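PDB 5K3H: acyl-coenzyme A oxidase from Caenorhabditis elegans, which catalyses the FAD-dependent desaturation of acyl-CoA to (2E)-enoyl-CoA with release of hydrogen peroxide, the first step of peroxisomal beta-oxidation. Local coordinates for residues B[177-182]-B[254-259]; B[310-315]-B[625-630]; B[391-396]-B[439-444]. All coordinates share one frame; numbering follows the deposited sequence.

Interaction 1. Residues B[177-182]-B[254-259]; sequences VLHTPK and GFNNYR
Two donors grip the carbonyl oxygen of Phe255: Thr180 N at 2.9 Å and a water, whose second bond, to Thr180 O, is weak. In this middle, beta domain of the acyl-CoA oxidase fold, strand 175-179 runs antiparallel to strand 258-261, and a G1 beta bulge, in which Asn257 and Tyr258 both face Leu178, lies where the chain passes from strand 251-255 into it. Within the bulge Leu178 and Tyr258 form the hydrogen-bonded pair, Leu178 N to Tyr258 O and Tyr258 N to Leu178 O.

His179 serves the bulge with its ring. ND1 accepts from Asn257 N at 3.1 Å, the donor lying in the ring plane, and the side-chain amide of Asn257 is turned only 8° from the plane of the His179 ring. A leucine in place of His179 would probably leave Asn257 N without this acceptor and the bulge less firmly fixed. At the other end Thr180 OG1, set beside its own backbone N (chi1 -57°), accepts from Phe255 N at 2.9 Å.

On the buried face Leu178 lies alongside Phe255: CB packs 3.8 Å from Phe255 CG, and CD2 makes a CH-pi contact over the ring, 4.1 Å from its centroid. Val220 of strand 211-221 touches Leu178, Phe255 and Tyr258, and the Phe255 side chain is about 7 Å from that of Ala150, which binds an FAD shared between the dimer partners.

The other face carries the non-hydrogen-bonded pair Val177-Arg259. Salt bridges to Asp170 and Glu175 hold the Arg259 guanidinium, and Val177 CG2 sits over the centre of one of its faces, 3.5 Å above the plane.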
loop_
_atom_site.group_PDB
_atom_site.type_symbol
_atom_site.label_atom_id
_atom_site.label_comp_id
_atom_site.label_asym_id
_atom_site.label_seq_id
_atom_site.Cartn_x
_atom_site.Cartn_y
_atom_site.Cartn_z
ATOM N N VAL B 177 -14.667 -38.601 -13.624
ATOM C CA VAL B 177 -13.243 -38.772 -13.344
ATOM C C VAL B 177 -12.639 -37.373 -13.370
ATOM O O VAL B 177 -12.574 -36.745 -14.427
ATOM C CB VAL B 177 -12.560 -39.683 -14.380
ATOM C CG1 VAL B 177 -11.064 -39.577 -14.282
ATOM C CG2 VAL B 177 -13.017 -41.136 -14.277
ATOM N N LEU B 178 -12.214 -36.861 -12.216
ATOM C CA LEU B 178 -11.617 -35.532 -12.129
ATOM C C LEU B 178 -10.125 -35.659 -12.379
ATOM O O LEU B 178 -9.493 -36.614 -11.909
ATOM C CB LEU B 178 -11.872 -34.910 -10.757
ATOM C CG LEU B 178 -13.153 -34.095 -10.486
ATOM C CD1 LEU B 178 -14.373 -34.670 -11.152
ATOM C CD2 LEU B 178 -13.396 -34.054 -8.977
ATOM N N HIS B 179 -9.560 -34.725 -13.149
ATOM C CA HIS B 179 -8.139 -34.855 -13.435
ATOM C C HIS B 179 -7.449 -33.505 -13.565
ATOM O O HIS B 179 -7.989 -32.564 -14.153
ATOM C CB HIS B 179 -7.906 -35.661 -14.711
ATOM C CG HIS B 179 -6.491 -36.102 -14.878
ATOM N ND1 HIS B 179 -5.847 -36.900 -13.956
ATOM C CD2 HIS B 179 -5.581 -35.832 -15.844
ATOM C CE1 HIS B 179 -4.605 -37.108 -14.350
ATOM N NE2 HIS B 179 -4.418 -36.471 -15.492
ATOM N N THR B 180 -6.235 -33.433 -13.036
ATOM C CA THR B 180 -5.401 -32.246 -13.174
ATOM C C THR B 180 -4.260 -32.583 -14.127
ATOM O O THR B 180 -3.269 -33.212 -13.715
ATOM C CB THR B 180 -4.867 -31.810 -11.807
ATOM O OG1 THR B 180 -5.973 -31.579 -10.931
ATOM C CG2 THR B 180 -4.042 -30.539 -11.910
ATOM N N PRO B 181 -4.366 -32.241 -15.415
ATOM C CA PRO B 181 -3.375 -32.750 -16.369
ATOM C C PRO B 181 -1.997 -32.128 -16.223
ATOM O O PRO B 181 -1.004 -32.829 -16.442
ATOM C CB PRO B 181 -4.006 -32.439 -17.732
ATOM C CG PRO B 181 -4.992 -31.385 -17.499
ATOM C CD PRO B 181 -5.500 -31.577 -16.087
ATOM N N LYS B 182 -1.887 -30.892 -15.744
ATOM C CA LYS B 182 -0.594 -30.227 -15.639
ATOM C C LYS B 182 -0.519 -29.459 -14.344
ATOM O O LYS B 182 -1.522 -29.258 -13.650
ATOM C CB LYS B 182 -0.321 -29.183 -16.720
ATOM C CG LYS B 182 -0.116 -29.642 -18.097
ATOM C CD LYS B 182 0.244 -28.424 -18.947
ATOM C CE LYS B 182 -0.957 -27.550 -19.289
ATOM N NZ LYS B 182 -0.546 -26.391 -20.154
ATOM N N GLY B 254 -4.872 -31.006 -6.595
ATOM C CA GLY B 254 -4.757 -31.742 -7.837
ATOM C C GLY B 254 -5.421 -33.098 -7.725
ATOM O O GLY B 254 -5.481 -33.697 -6.653
ATOM N N PHE B 255 -5.952 -33.564 -8.849
ATOM C CA PHE B 255 -6.634 -34.849 -8.947
ATOM C C PHE B 255 -5.859 -35.754 -9.893
ATOM O O PHE B 255 -5.461 -35.320 -10.988
ATOM C CB PHE B 255 -8.047 -34.693 -9.487
ATOM C CG PHE B 255 -8.868 -33.692 -8.753
ATOM C CD1 PHE B 255 -9.486 -34.029 -7.549
ATOM C CD2 PHE B 255 -9.031 -32.408 -9.268
ATOM C CE1 PHE B 255 -10.253 -33.107 -6.860
ATOM C CE2 PHE B 255 -9.796 -31.466 -8.589
ATOM C CZ PHE B 255 -10.411 -31.813 -7.384
ATOM N N ASN B 256 -5.671 -37.010 -9.485
ATOM C CA ASN B 256 -5.108 -38.059 -10.349
ATOM C C ASN B 256 -6.230 -39.045 -10.662
ATOM O O ASN B 256 -6.429 -40.023 -9.944
ATOM C CB ASN B 256 -3.921 -38.752 -9.673
ATOM C CG ASN B 256 -3.213 -39.744 -10.589
ATOM O OD1 ASN B 256 -3.423 -39.748 -11.811
ATOM N ND2 ASN B 256 -2.312 -40.558 -10.002
ATOM N N ASN B 257 -6.966 -38.767 -11.738
ATOM C CA ASN B 257 -8.098 -39.584 -12.187
ATOM C C ASN B 257 -9.005 -39.965 -11.006
ATOM O O ASN B 257 -9.231 -41.142 -10.707
ATOM C CB ASN B 257 -7.601 -40.815 -12.960
ATOM C CG ASN B 257 -7.000 -40.443 -14.325
ATOM O OD1 ASN B 257 -7.653 -39.778 -15.152
ATOM N ND2 ASN B 257 -5.744 -40.856 -14.563
ATOM N N TYR B 258 -9.512 -38.927 -10.324
ATOM C CA TYR B 258 -10.265 -39.065 -9.076
ATOM C C TYR B 258 -11.754 -39.210 -9.364
ATOM O O TYR B 258 -12.365 -38.304 -9.939
ATOM C CB TYR B 258 -10.007 -37.845 -8.193
ATOM C CG TYR B 258 -10.594 -37.877 -6.800
ATOM C CD1 TYR B 258 -10.000 -38.607 -5.781
ATOM C CD2 TYR B 258 -11.740 -37.150 -6.506
ATOM C CE1 TYR B 258 -10.539 -38.615 -4.498
ATOM C CE2 TYR B 258 -12.288 -37.147 -5.243
ATOM C CZ TYR B 258 -11.688 -37.878 -4.239
ATOM O OH TYR B 258 -12.250 -37.862 -2.981
ATOM N N ARG B 259 -12.349 -40.312 -8.898
ATOM C CA ARG B 259 -13.699 -40.717 -9.288
ATOM C C ARG B 259 -14.747 -40.342 -8.243
ATOM O O ARG B 259 -14.587 -40.643 -7.053
ATOM C CB ARG B 259 -13.742 -42.222 -9.541
ATOM C CG ARG B 259 -12.955 -42.632 -10.763
ATOM C CD ARG B 259 -13.030 -44.132 -11.078
ATOM N NE ARG B 259 -12.450 -44.356 -12.396
ATOM C CZ ARG B 259 -13.152 -44.551 -13.510
ATOM N NH1 ARG B 259 -14.482 -44.601 -13.483
ATOM N NH2 ARG B 259 -12.507 -44.707 -14.659
HETATM O O HOH W 1 -2.670 -35.602 -11.300
#

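Interaction 2. Residues B[310-315]-B[625-630]; sequences LNIATR and LRSVLG
Ile312 and Gly630 bring their backbones to within 3.9 Å, CA to CA, where a middle turn of helix 300-319 meets the irregular 625-630 loop, which leaves helix 622-625 at Arg626 with positive phi. Gly630 has no CB to obstruct this approach; one built there would clash with Ile312 CG1.

Ile312 fills the bend of the loop. Its CG2 touches Ser627 OG at 3.4 Å, its CD1 reaches Ser627 CB at 3.6 Å, and Leu625 CD2 packs on its CG1 at 3.9 Å. Ser627 OG accepts from Gly630 N at 3.0 Å, an ST motif that holds the turn closed, and is also bonded to Ser418 O. In this way the C-alpha1 helical domain is joined to the C-terminal helical domain of the oxidase.

The polar crossing belongs to Arg315, whose chain runs extended from CG to NE. Its NH1 gives a 2.9 Å bond to Gly630 O, in the guanidinium plane and nearly along the C=O axis (163° at O), while NH2 forms a salt bridge to Asp616. Asn311 OD1 lies 3.6 Å above one face of the guanidinium; the ND2 of that amide is tied to Ser307 O and Leu615 O.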
loop_
_atom_site.group_PDB
_atom_site.type_symbol
_atom_site.label_atom_id
_atom_site.label_comp_id
_atom_site.label_asym_id
_atom_site.label_seq_id
_atom_site.Cartn_x
_atom_site.Cartn_y
_atom_site.Cartn_z
ATOM N N LEU B 310 -9.919 4.941 9.350
ATOM C CA LEU B 310 -10.126 6.361 9.620
ATOM C C LEU B 310 -10.424 6.619 11.091
ATOM O O LEU B 310 -9.969 7.628 11.650
ATOM C CB LEU B 310 -11.246 6.898 8.728
ATOM C CG LEU B 310 -10.866 6.938 7.241
ATOM C CD1 LEU B 310 -12.130 7.036 6.396
ATOM C CD2 LEU B 310 -9.938 8.089 6.973
ATOM N N ASN B 311 -11.162 5.714 11.751
ATOM C CA ASN B 311 -11.292 5.801 13.203
ATOM C C ASN B 311 -9.909 5.866 13.854
ATOM O O ASN B 311 -9.652 6.692 14.739
ATOM C CB ASN B 311 -12.070 4.600 13.729
ATOM C CG ASN B 311 -13.585 4.829 13.750
ATOM O OD1 ASN B 311 -14.129 5.333 14.725
ATOM N ND2 ASN B 311 -14.272 4.442 12.665
ATOM N N ILE B 312 -9.003 4.993 13.428
ATOM C CA ILE B 312 -7.677 4.948 14.036
ATOM C C ILE B 312 -6.922 6.242 13.772
ATOM O O ILE B 312 -6.430 6.894 14.704
ATOM C CB ILE B 312 -6.898 3.722 13.521
ATOM C CG1 ILE B 312 -7.595 2.435 13.979
ATOM C CG2 ILE B 312 -5.416 3.815 13.929
ATOM C CD1 ILE B 312 -7.291 1.231 13.113
ATOM N N ALA B 313 -6.844 6.647 12.500
ATOM C CA ALA B 313 -6.045 7.807 12.153
ATOM C C ALA B 313 -6.657 9.104 12.670
ATOM O O ALA B 313 -5.918 10.036 12.999
ATOM C CB ALA B 313 -5.857 7.865 10.642
ATOM N N THR B 314 -7.991 9.209 12.726
ATOM C CA THR B 314 -8.593 10.471 13.145
ATOM C C THR B 314 -8.590 10.612 14.669
ATOM O O THR B 314 -8.331 11.707 15.193
ATOM C CB THR B 314 -10.018 10.598 12.584
ATOM O OG1 THR B 314 -10.022 10.318 11.160
ATOM C CG2 THR B 314 -10.585 11.996 12.847
ATOM N N ARG B 315 -8.836 9.522 15.404
ATOM C CA ARG B 315 -8.643 9.562 16.856
ATOM C C ARG B 315 -7.202 9.938 17.219
ATOM O O ARG B 315 -6.974 10.832 18.043
ATOM C CB ARG B 315 -9.034 8.212 17.466
ATOM C CG ARG B 315 -10.538 8.013 17.556
ATOM C CD ARG B 315 -10.879 6.573 17.850
ATOM N NE ARG B 315 -12.315 6.404 18.023
ATOM C CZ ARG B 315 -12.906 5.259 18.340
ATOM N NH1 ARG B 315 -12.194 4.160 18.519
ATOM N NH2 ARG B 315 -14.214 5.225 18.485
ATOM N N LEU B 625 -11.807 -3.317 16.890
ATOM C CA LEU B 625 -10.918 -2.455 16.112
ATOM C C LEU B 625 -9.473 -2.930 16.170
ATOM O O LEU B 625 -8.741 -2.815 15.180
ATOM C CB LEU B 625 -11.026 -1.009 16.611
ATOM C CG LEU B 625 -10.404 0.052 15.711
ATOM C CD1 LEU B 625 -11.102 -0.036 14.383
ATOM C CD2 LEU B 625 -10.570 1.450 16.283
ATOM N N ARG B 626 -9.024 -3.380 17.340
ATOM C CA ARG B 626 -7.732 -4.032 17.521
ATOM C C ARG B 626 -6.550 -3.098 17.278
ATOM O O ARG B 626 -5.482 -3.532 16.836
ATOM C CB ARG B 626 -7.632 -5.268 16.635
ATOM C CG ARG B 626 -8.363 -6.441 17.244
ATOM C CD ARG B 626 -8.545 -7.612 16.296
ATOM N NE ARG B 626 -9.216 -8.717 16.979
ATOM C CZ ARG B 626 -10.520 -8.983 16.920
ATOM N NH1 ARG B 626 -11.323 -8.228 16.181
ATOM N NH2 ARG B 626 -11.014 -10.016 17.601
ATOM N N SER B 627 -6.692 -1.818 17.613
ATOM C CA SER B 627 -5.651 -0.833 17.361
ATOM C C SER B 627 -5.351 -0.094 18.644
ATOM O O SER B 627 -6.276 0.375 19.313
ATOM C CB SER B 627 -6.070 0.169 16.282
ATOM O OG SER B 627 -5.174 1.274 16.214
ATOM N N VAL B 628 -4.066 0.004 18.987
ATOM C CA VAL B 628 -3.659 0.804 20.139
ATOM C C VAL B 628 -3.825 2.278 19.856
ATOM O O VAL B 628 -4.336 3.022 20.697
ATOM C CB VAL B 628 -2.207 0.491 20.547
ATOM C CG1 VAL B 628 -1.775 1.415 21.699
ATOM C CG2 VAL B 628 -2.102 -0.975 20.962
ATOM N N LEU B 629 -3.379 2.733 18.682
ATOM C CA LEU B 629 -3.495 4.157 18.381
ATOM C C LEU B 629 -4.955 4.574 18.282
ATOM O O LEU B 629 -5.299 5.716 18.614
ATOM C CB LEU B 629 -2.764 4.510 17.082
ATOM C CG LEU B 629 -1.266 4.268 16.880
ATOM C CD1 LEU B 629 -0.832 5.011 15.626
ATOM C CD2 LEU B 629 -0.432 4.721 18.069
ATOM N N GLY B 630 -5.840 3.658 17.892
ATOM C CA GLY B 630 -7.229 4.046 17.756
ATOM C C GLY B 630 -8.104 3.666 18.932
ATOM O O GLY B 630 -9.321 3.559 18.780
#

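Interaction 3. Residues B[391-396]-B[439-444]; sequences KSVVTH and VMLLQL
Ser392 and Met440, on two helices of the C-alpha1 domain, have the nearest CA atoms of the two segments, 6.5 Å apart, and with Leu441 they bury most of the surface. The helix segments 391-396 and 439-444 run in largely opposed directions, at 137° to each other, with axes 9.7 Å apart. The contact is made by van der Waals packing of side chains.

Ser392 points toward the second helix. Its hydroxyl is anti to the backbone N (chi1 176°) and meets the branch of Leu441: Ser392 OG lies 3.4 Å from Leu441 CG and 3.6 Å from Leu441 CD1. Ser392 CB rests against the same group, close to Leu441 CD2. That methyl also reaches back to Val393 CG2, though only at 4.4 Å.

Met440 reaches across on the other flank of Ser392. The thioether is bent at its last torsion (chi3 -84°), which turns CE back toward the Ser392 backbone, 4.3 Å from its CA. The sulphur meets Lys391 instead: SD is 3.7 Å from Lys391 CB. The two chains cross at about a right angle, and the lysine packs here with its aliphatic part, CB and CD.

Ser392, which carries the contact, and His396, one turn on, are residues of an ATP site shared between the dimer partners, so the packing lies at that site. The side chain of Leu441 is about 4 Å from that of Arg536, another ATP-binding residue, and Leu441 O is hydrogen-bonded to Ser535 OG.

Among the surrounding helices, 520-553 covers Leu441 through Asn532 and Arg536, whereas helix 300-319 lies against segment 391-396, where Gln302 touches Val394 and Thr395.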
loop_
_atom_site.group_PDB
_atom_site.type_symbol
_atom_site.label_atom_id
_atom_site.label_comp_id
_atom_site.label_asym_id
_atom_site.label_seq_id
_atom_site.Cartn_x
_atom_site.Cartn_y
_atom_site.Cartn_z
ATOM N N LYS B 391 -16.949 -3.180 -7.581
ATOM C CA LYS B 391 -15.886 -3.930 -6.918
ATOM C C LYS B 391 -14.507 -3.343 -7.219
ATOM O O LYS B 391 -13.692 -3.145 -6.309
ATOM C CB LYS B 391 -15.937 -5.396 -7.335
ATOM C CG LYS B 391 -16.944 -6.232 -6.585
ATOM C CD LYS B 391 -16.977 -7.648 -7.184
ATOM C CE LYS B 391 -18.271 -8.397 -6.848
ATOM N NZ LYS B 391 -19.067 -8.714 -8.085
ATOM N N SER B 392 -14.231 -3.051 -8.488
ATOM C CA SER B 392 -12.906 -2.555 -8.853
ATOM C C SER B 392 -12.631 -1.188 -8.230
ATOM O O SER B 392 -11.572 -0.970 -7.626
ATOM C CB SER B 392 -12.772 -2.502 -10.371
ATOM O OG SER B 392 -11.534 -1.928 -10.746
ATOM N N VAL B 393 -13.567 -0.244 -8.378
ATOM C CA VAL B 393 -13.325 1.130 -7.936
ATOM C C VAL B 393 -13.359 1.219 -6.410
ATOM O O VAL B 393 -12.547 1.922 -5.793
ATOM C CB VAL B 393 -14.340 2.094 -8.585
ATOM C CG1 VAL B 393 -14.269 3.500 -7.942
ATOM C CG2 VAL B 393 -14.132 2.155 -10.071
ATOM N N VAL B 394 -14.325 0.557 -5.777
ATOM C CA VAL B 394 -14.410 0.634 -4.324
ATOM C C VAL B 394 -13.165 0.020 -3.681
ATOM O O VAL B 394 -12.629 0.544 -2.696
ATOM C CB VAL B 394 -15.698 -0.050 -3.831
ATOM C CG1 VAL B 394 -15.673 -0.217 -2.316
ATOM C CG2 VAL B 394 -16.957 0.711 -4.312
ATOM N N THR B 395 -12.677 -1.095 -4.221
ATOM C CA THR B 395 -11.495 -1.716 -3.633
ATOM C C THR B 395 -10.263 -0.842 -3.792
ATOM O O THR B 395 -9.446 -0.736 -2.872
ATOM C CB THR B 395 -11.271 -3.087 -4.253
ATOM O OG1 THR B 395 -12.421 -3.902 -3.973
ATOM C CG2 THR B 395 -9.993 -3.735 -3.690
ATOM N N HIS B 396 -10.106 -0.226 -4.959
ATOM C CA HIS B 396 -8.965 0.652 -5.197
ATOM C C HIS B 396 -9.052 1.900 -4.342
ATOM O O HIS B 396 -8.081 2.264 -3.679
ATOM C CB HIS B 396 -8.880 1.021 -6.676
ATOM C CG HIS B 396 -7.899 2.117 -6.967
ATOM N ND1 HIS B 396 -6.545 1.888 -7.100
ATOM C CD2 HIS B 396 -8.076 3.450 -7.137
ATOM C CE1 HIS B 396 -5.929 3.033 -7.330
ATOM N NE2 HIS B 396 -6.835 3.996 -7.355
ATOM N N VAL B 439 -10.157 -7.000 -15.544
ATOM C CA VAL B 439 -11.241 -7.642 -16.295
ATOM C C VAL B 439 -12.609 -7.175 -15.794
ATOM O O VAL B 439 -13.573 -7.149 -16.568
ATOM C CB VAL B 439 -11.114 -9.187 -16.312
ATOM C CG1 VAL B 439 -9.732 -9.592 -16.869
ATOM C CG2 VAL B 439 -11.425 -9.822 -14.949
ATOM N N MET B 440 -12.731 -6.820 -14.505
ATOM C CA MET B 440 -14.004 -6.280 -14.047
ATOM C C MET B 440 -14.319 -4.959 -14.747
ATOM O O MET B 440 -15.468 -4.735 -15.165
ATOM C CB MET B 440 -14.027 -6.105 -12.529
ATOM C CG MET B 440 -13.949 -7.390 -11.730
ATOM S SD MET B 440 -13.974 -7.099 -9.937
ATOM C CE MET B 440 -12.276 -6.734 -9.477
ATOM N N LEU B 441 -13.318 -4.079 -14.907
ATOM C CA LEU B 441 -13.598 -2.798 -15.550
ATOM C C LEU B 441 -13.874 -2.965 -17.034
ATOM O O LEU B 441 -14.764 -2.301 -17.578
ATOM C CB LEU B 441 -12.450 -1.807 -15.367
ATOM C CG LEU B 441 -12.301 -1.193 -13.993
ATOM C CD1 LEU B 441 -11.013 -0.406 -13.974
ATOM C CD2 LEU B 441 -13.510 -0.331 -13.634
ATOM N N LEU B 442 -13.138 -3.847 -17.710
ATOM C CA LEU B 442 -13.369 -4.015 -19.142
ATOM C C LEU B 442 -14.679 -4.774 -19.424
ATOM O O LEU B 442 -15.257 -4.617 -20.508
ATOM C CB LEU B 442 -12.118 -4.662 -19.767
ATOM C CG LEU B 442 -10.899 -3.724 -20.006
ATOM C CD1 LEU B 442 -9.653 -4.466 -20.437
ATOM C CD2 LEU B 442 -11.198 -2.685 -21.064
ATOM N N GLN B 443 -15.194 -5.539 -18.460
ATOM C CA GLN B 443 -16.546 -6.070 -18.587
ATOM C C GLN B 443 -17.600 -4.954 -18.561
ATOM O O GLN B 443 -18.567 -4.986 -19.333
ATOM C CB GLN B 443 -16.799 -7.062 -17.467
ATOM C CG GLN B 443 -18.206 -7.592 -17.396
ATOM C CD GLN B 443 -18.273 -8.756 -16.453
ATOM O OE1 GLN B 443 -19.221 -8.893 -15.670
ATOM N NE2 GLN B 443 -17.238 -9.598 -16.493
ATOM N N LEU B 444 -17.450 -3.970 -17.667
ATOM C CA LEU B 444 -18.303 -2.785 -17.733
ATOM C C LEU B 444 -18.071 -2.016 -19.030
ATOM O O LEU B 444 -19.013 -1.470 -19.619
ATOM C CB LEU B 444 -18.060 -1.890 -16.509
ATOM C CG LEU B 444 -18.699 -0.492 -16.418
ATOM C CD1 LEU B 444 -20.205 -0.525 -16.630
ATOM C CD2 LEU B 444 -18.373 0.127 -15.061
#

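From the N terminus, interaction 1 comes first: it closes a loop of 71 residues that has no helix and lies within the beta domain. The chain then enters its C-terminal helical part, where helix 300-319 opens interaction 2. That loop closes only at 625-630, after 309 intervening residues, and joins the C-alpha1 region to the C-terminal helical region. Interaction 3 is nested inside it, a short local closure between helices 382-408 and 437-456; helix 300-319, which carries one side of interaction 2, also packs against segment 391-396. Interaction 1 stands in series with the other two and crosses neither. Centres of interactions 2 and 3 are 29 Å apart; interactions 1 and 2, on opposite sides of the chain's centre, are 48 Å apart.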